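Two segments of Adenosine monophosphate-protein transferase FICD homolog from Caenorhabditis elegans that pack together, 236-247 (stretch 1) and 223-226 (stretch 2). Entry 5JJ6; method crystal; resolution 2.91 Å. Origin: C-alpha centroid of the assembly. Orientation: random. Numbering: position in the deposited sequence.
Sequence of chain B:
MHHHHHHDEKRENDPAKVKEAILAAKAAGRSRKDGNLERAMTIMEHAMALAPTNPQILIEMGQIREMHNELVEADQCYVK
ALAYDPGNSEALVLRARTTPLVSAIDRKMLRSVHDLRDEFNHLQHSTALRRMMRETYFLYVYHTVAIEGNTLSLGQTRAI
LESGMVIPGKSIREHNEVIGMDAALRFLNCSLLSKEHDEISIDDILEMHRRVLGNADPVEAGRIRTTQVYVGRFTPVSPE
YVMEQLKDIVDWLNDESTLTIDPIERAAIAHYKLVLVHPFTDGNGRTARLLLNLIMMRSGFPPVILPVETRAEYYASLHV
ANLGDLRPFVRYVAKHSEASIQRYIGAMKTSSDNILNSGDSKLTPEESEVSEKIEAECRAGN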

ATOM      1  N   PRO B 236     -22.282 -17.350   0.440  1.00 82.57           N
ATOM      2  CA  PRO B 236     -21.639 -18.379   1.253  1.00 79.97           C
ATOM      3  C   PRO B 236     -20.588 -17.749   2.174  1.00 98.28           C
ATOM      4  O   PRO B 236     -20.243 -18.329   3.215  1.00 91.99           O
ATOM      5  CB  PRO B 236     -21.004 -19.290   0.204  1.00 74.77           C
ATOM      6  CG  PRO B 236     -20.637 -18.344  -0.923  1.00 80.36           C
ATOM      7  CD  PRO B 236     -21.628 -17.187  -0.874  1.00 80.76           C
ATOM      8  N   VAL B 237     -20.147 -16.542   1.811  1.00 94.57           N
ATOM      9  CA  VAL B 237     -19.121 -15.807   2.538  1.00 87.61           C
ATOM     10  C   VAL B 237     -19.721 -14.587   3.232  1.00 87.84           C
ATOM     11  O   VAL B 237     -20.620 -13.935   2.710  1.00 94.22           O
ATOM     12  CB  VAL B 237     -17.995 -15.360   1.577  1.00 88.85           C
ATOM     13  CG1 VAL B 237     -18.585 -14.773   0.295  1.00 88.55           C
ATOM     14  CG2 VAL B 237     -17.043 -14.374   2.251  1.00 85.22           C
ATOM     15  N   SER B 238     -19.201 -14.283   4.413  1.00 87.95           N
ATOM     16  CA  SER B 238     -19.685 -13.181   5.233  1.00 95.07           C
ATOM     17  C   SER B 238     -18.528 -12.687   6.095  1.00 91.91           C
ATOM     18  O   SER B 238     -17.764 -13.512   6.611  1.00 86.66           O
ATOM     19  CB  SER B 238     -20.860 -13.625   6.096  1.00 89.90           C
ATOM     20  OG  SER B 238     -20.886 -12.924   7.326  1.00 94.67           O
ATOM     21  N   PRO B 239     -18.372 -11.351   6.240  1.00 97.42           N
ATOM     22  CA  PRO B 239     -17.282 -10.870   7.101  1.00 89.53           C
ATOM     23  C   PRO B 239     -17.339 -11.506   8.488  1.00 78.72           C
ATOM     24  O   PRO B 239     -16.305 -11.873   9.052  1.00 75.69           O
ATOM     25  CB  PRO B 239     -17.530  -9.354   7.173  1.00 90.12           C
ATOM     26  CG  PRO B 239     -19.006  -9.210   6.947  1.00 86.80           C
ATOM     27  CD  PRO B 239     -19.329 -10.271   5.924  1.00 92.95           C
ATOM     28  N   GLU B 240     -18.555 -11.715   8.975  1.00 78.93           N
ATOM     29  CA  GLU B 240     -18.785 -12.317  10.280  1.00 81.72           C
ATOM     30  C   GLU B 240     -18.327 -13.772  10.306  1.00 71.26           C
ATOM     31  O   GLU B 240     -17.714 -14.223  11.277  1.00 71.82           O
ATOM     32  CB  GLU B 240     -20.275 -12.243  10.629  1.00 86.89           C
ATOM     33  CG  GLU B 240     -20.889 -10.876  10.363  1.00101.36           C
ATOM     34  CD  GLU B 240     -22.340 -10.782  10.787  1.00108.85           C
ATOM     35  OE1 GLU B 240     -22.912 -11.816  11.204  1.00108.80           O
ATOM     36  OE2 GLU B 240     -22.913  -9.673  10.672  1.00104.62           O
ATOM     37  N   TYR B 241     -18.568 -14.491   9.213  1.00 69.86           N
ATOM     38  CA  TYR B 241     -18.201 -15.898   9.162  1.00 67.95           C
ATOM     39  C   TYR B 241     -16.697 -16.107   8.999  1.00 64.35           C
ATOM     40  O   TYR B 241     -16.116 -16.986   9.645  1.00 65.01           O
ATOM     41  CB  TYR B 241     -18.948 -16.606   8.025  1.00 69.42           C
ATOM     42  CG  TYR B 241     -18.502 -18.038   7.806  1.00 71.04           C
ATOM     43  CD1 TYR B 241     -18.883 -19.049   8.689  1.00 71.70           C
ATOM     44  CD2 TYR B 241     -17.690 -18.379   6.726  1.00 66.67           C
ATOM     45  CE1 TYR B 241     -18.472 -20.363   8.503  1.00 72.17           C
ATOM     46  CE2 TYR B 241     -17.278 -19.686   6.523  1.00 70.85           C
ATOM     47  CZ  TYR B 241     -17.668 -20.677   7.418  1.00 75.85           C
ATOM     48  OH  TYR B 241     -17.258 -21.981   7.225  1.00 62.25           O
ATOM     49  N   VAL B 242     -16.054 -15.293   8.172  1.00 62.46           N
ATOM     50  CA  VAL B 242     -14.627 -15.472   7.963  1.00 62.09           C
ATOM     51  C   VAL B 242     -13.890 -15.035   9.226  1.00 56.96           C
ATOM     52  O   VAL B 242     -12.930 -15.689   9.671  1.00 55.85           O
ATOM     53  CB  VAL B 242     -14.138 -14.688   6.726  1.00 64.30           C
ATOM     54  CG1 VAL B 242     -12.641 -14.841   6.546  1.00 60.58           C
ATOM     55  CG2 VAL B 242     -14.862 -15.173   5.479  1.00 57.46           C
ATOM     56  N   MET B 243     -14.360 -13.944   9.819  1.00 56.40           N
ATOM     57  CA  MET B 243     -13.789 -13.479  11.069  1.00 56.51           C
ATOM     58  C   MET B 243     -13.916 -14.574  12.139  1.00 59.33           C
ATOM     59  O   MET B 243     -12.968 -14.847  12.885  1.00 58.39           O
ATOM     60  CB  MET B 243     -14.467 -12.189  11.525  1.00 58.71           C
ATOM     61  CG  MET B 243     -13.716 -11.451  12.610  1.00 62.23           C
ATOM     62  SD  MET B 243     -12.093 -10.898  12.061  1.00 68.89           S
ATOM     63  CE  MET B 243     -12.548  -9.523  11.004  1.00 71.93           C
ATOM     64  N   GLU B 244     -15.084 -15.211  12.206  1.00 58.88           N
ATOM     65  CA  GLU B 244     -15.300 -16.260  13.200  1.00 56.72           C
ATOM     66  C   GLU B 244     -14.378 -17.473  12.954  1.00 54.78           C
ATOM     67  O   GLU B 244     -13.860 -18.047  13.914  1.00 52.34           O
ATOM     68  CB  GLU B 244     -16.778 -16.659  13.265  1.00 62.18           C
ATOM     69  CG  GLU B 244     -17.192 -17.887  12.493  1.00 71.85           C
ATOM     70  CD  GLU B 244     -18.626 -18.293  12.798  1.00 88.64           C
ATOM     71  OE1 GLU B 244     -19.344 -17.508  13.462  1.00 88.93           O
ATOM     72  OE2 GLU B 244     -19.030 -19.402  12.382  1.00 97.71           O
ATOM     73  N   GLN B 245     -14.160 -17.863  11.693  1.00 53.51           N
ATOM     74  CA  GLN B 245     -13.229 -18.965  11.432  1.00 51.37           C
ATOM     75  C   GLN B 245     -11.820 -18.608  11.899  1.00 53.72           C
ATOM     76  O   GLN B 245     -11.101 -19.456  12.451  1.00 51.02           O
ATOM     77  CB  GLN B 245     -13.170 -19.342   9.952  1.00 50.11           C
ATOM     78  CG  GLN B 245     -14.480 -19.577   9.250  1.00 54.82           C
ATOM     79  CD  GLN B 245     -14.276 -20.283   7.905  1.00 67.40           C
ATOM     80  OE1 GLN B 245     -14.278 -19.650   6.847  1.00 66.64           O
ATOM     81  NE2 GLN B 245     -14.069 -21.601   7.951  1.00 72.02           N
ATOM     82  N   LEU B 246     -11.430 -17.350  11.690  1.00 54.99           N
ATOM     83  CA  LEU B 246     -10.145 -16.879  12.200  1.00 52.91           C
ATOM     84  C   LEU B 246     -10.061 -16.996  13.715  1.00 54.40           C
ATOM     85  O   LEU B 246      -9.017 -17.379  14.273  1.00 49.93           O
ATOM     86  CB  LEU B 246      -9.895 -15.437  11.797  1.00 54.74           C
ATOM     87  CG  LEU B 246      -9.190 -15.269  10.466  1.00 56.57           C
ATOM     88  CD1 LEU B 246      -8.535 -13.909  10.459  1.00 60.61           C
ATOM     89  CD2 LEU B 246      -8.161 -16.375  10.285  1.00 54.47           C
ATOM     90  N   LYS B 247     -11.153 -16.616  14.371  1.00 52.71           N
ATOM     91  CA  LYS B 247     -11.244 -16.719  15.818  1.00 56.07           C
ATOM     92  C   LYS B 247     -11.066 -18.175  16.256  1.00 55.02           C
ATOM     93  O   LYS B 247     -10.345 -18.458  17.211  1.00 53.88           O
ATOM     94  CB  LYS B 247     -12.584 -16.161  16.307  1.00 63.63           C
ATOM     95  CG  LYS B 247     -12.819 -16.265  17.813  1.00 69.08           C
ATOM     96  CD  LYS B 247     -14.278 -15.967  18.180  1.00 63.76           C
ATOM     97  CE  LYS B 247     -14.749 -16.855  19.327  1.00 70.90           C
ATOM     98  NZ  LYS B 247     -13.856 -16.760  20.520  1.00 65.29           N
TER
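Stretch 2 223-226: RIRT

Stretch 2 is a short extended segment, with no regular helix or strand, laid against the first turns of a helix that begins at Pro239. Its phi/psi values, -125/129 at Arg223, -75/139 at Ile224 and -64/144 at Arg225, keep the chain drawn out. It runs counter to stretch 1: Ile224 faces Val242, Met243 and Leu246 within the helix, whereas Thr226 lies beside Val237, ahead of it.

The helix start is capped from within stretch 1. Ser238 occupies the N-cap, its OG accepting weak bonds from Glu240 N (3.1 Å) and Tyr241 N (3.4 Å), a role suited to a short side chain with an acceptor close to the backbone. Its CA-to-CB bond points away from stretch 2.

Apolar packing dominates the contact with the helix. Ile224, branched at CB and pointing toward the helix, reaches several residues at once: its CG2 lies 3.6 Å from Val242 CG1, and its CD1 is 3.6 Å from Met243 CE and 3.8 Å from Leu246 CD1. Val242 and Leu246, four residues apart and therefore on the same helical side, both point toward stretch 2. The CA-to-CB bond of Met243 runs sideways to stretch 2, but its flexible thioether chain brings its methyl end to Ile224.

Arg225 adds a different kind of contact. Its CA-to-CB bond is sideways, yet the long side chain brings the guanidinium to the two valines. Val242 CG2 lies over one face, 4.1 Å from Arg225 NH1; the flat face of such a group can pack on a methyl while its N-H groups point outward in its plane, and NE and NH1 are hydrogen-bonded elsewhere in the structure. Val237 CG2 approaches obliquely, 3.3 Å from Arg225 NH2.

Val237 CG2 also comes within 3.2 Å of Thr226 O, a close van der Waals contact. No hydrogen bond joins the modelled atoms of the two stretches, which together bury 415 Å².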

ATOM      1  N   ARG B 223      -7.199  -6.665   5.809  1.00 54.76           N
ATOM      2  CA  ARG B 223      -8.625  -6.647   5.596  1.00 54.25           C
ATOM      3  C   ARG B 223      -9.112  -7.984   5.075  1.00 59.12           C
ATOM      4  O   ARG B 223      -8.595  -8.542   4.102  1.00 58.69           O
ATOM      5  CB  ARG B 223      -9.002  -5.528   4.622  1.00 59.49           C
ATOM      6  CG  ARG B 223     -10.320  -5.750   3.893  1.00 68.80           C
ATOM      7  CD  ARG B 223     -10.672  -4.575   2.982  1.00 82.26           C
ATOM      8  NE  ARG B 223     -11.939  -4.795   2.289  1.00 94.20           N
ATOM      9  CZ  ARG B 223     -13.127  -4.407   2.752  1.00 99.25           C
ATOM     10  NH1 ARG B 223     -13.218  -3.767   3.913  1.00 94.27           N
ATOM     11  NH2 ARG B 223     -14.225  -4.659   2.051  1.00102.86           N
ATOM     12  N   ILE B 224     -10.136  -8.469   5.758  1.00 58.84           N
ATOM     13  CA  ILE B 224     -10.771  -9.734   5.482  1.00 53.58           C
ATOM     14  C   ILE B 224     -11.635  -9.629   4.247  1.00 56.70           C
ATOM     15  O   ILE B 224     -12.317  -8.624   4.042  1.00 68.14           O
ATOM     16  CB  ILE B 224     -11.593 -10.180   6.703  1.00 59.67           C
ATOM     17  CG1 ILE B 224     -10.630 -10.576   7.826  1.00 52.76           C
ATOM     18  CG2 ILE B 224     -12.577 -11.292   6.349  1.00 58.94           C
ATOM     19  CD1 ILE B 224     -11.084 -11.746   8.633  1.00 63.30           C
ATOM     20  N   ARG B 225     -11.592 -10.660   3.417  1.00 55.73           N
ATOM     21  CA  ARG B 225     -12.388 -10.694   2.203  1.00 63.34           C
ATOM     22  C   ARG B 225     -13.873 -10.694   2.564  1.00 74.52           C
ATOM     23  O   ARG B 225     -14.282 -11.293   3.571  1.00 69.46           O
ATOM     24  CB  ARG B 225     -12.016 -11.922   1.372  1.00 57.21           C
ATOM     25  CG  ARG B 225     -12.372 -13.239   2.033  1.00 52.47           C
ATOM     26  CD  ARG B 225     -11.951 -14.403   1.173  1.00 53.20           C
ATOM     27  NE  ARG B 225     -12.070 -15.674   1.880  1.00 60.36           N
ATOM     28  CZ  ARG B 225     -13.189 -16.390   1.953  1.00 59.27           C
ATOM     29  NH1 ARG B 225     -13.198 -17.527   2.628  1.00 57.59           N
ATOM     30  NH2 ARG B 225     -14.294 -15.979   1.343  1.00 62.93           N
ATOM     31  N   THR B 226     -14.680 -10.015   1.751  1.00 81.50           N
ATOM     32  CA  THR B 226     -16.112  -9.907   2.041  1.00 93.27           C
ATOM     33  C   THR B 226     -16.983 -10.649   1.035  1.00 86.78           C
ATOM     34  O   THR B 226     -17.861 -11.420   1.426  1.00 94.54           O
ATOM     35  CB  THR B 226     -16.563  -8.432   2.086  1.00 92.47           C
TER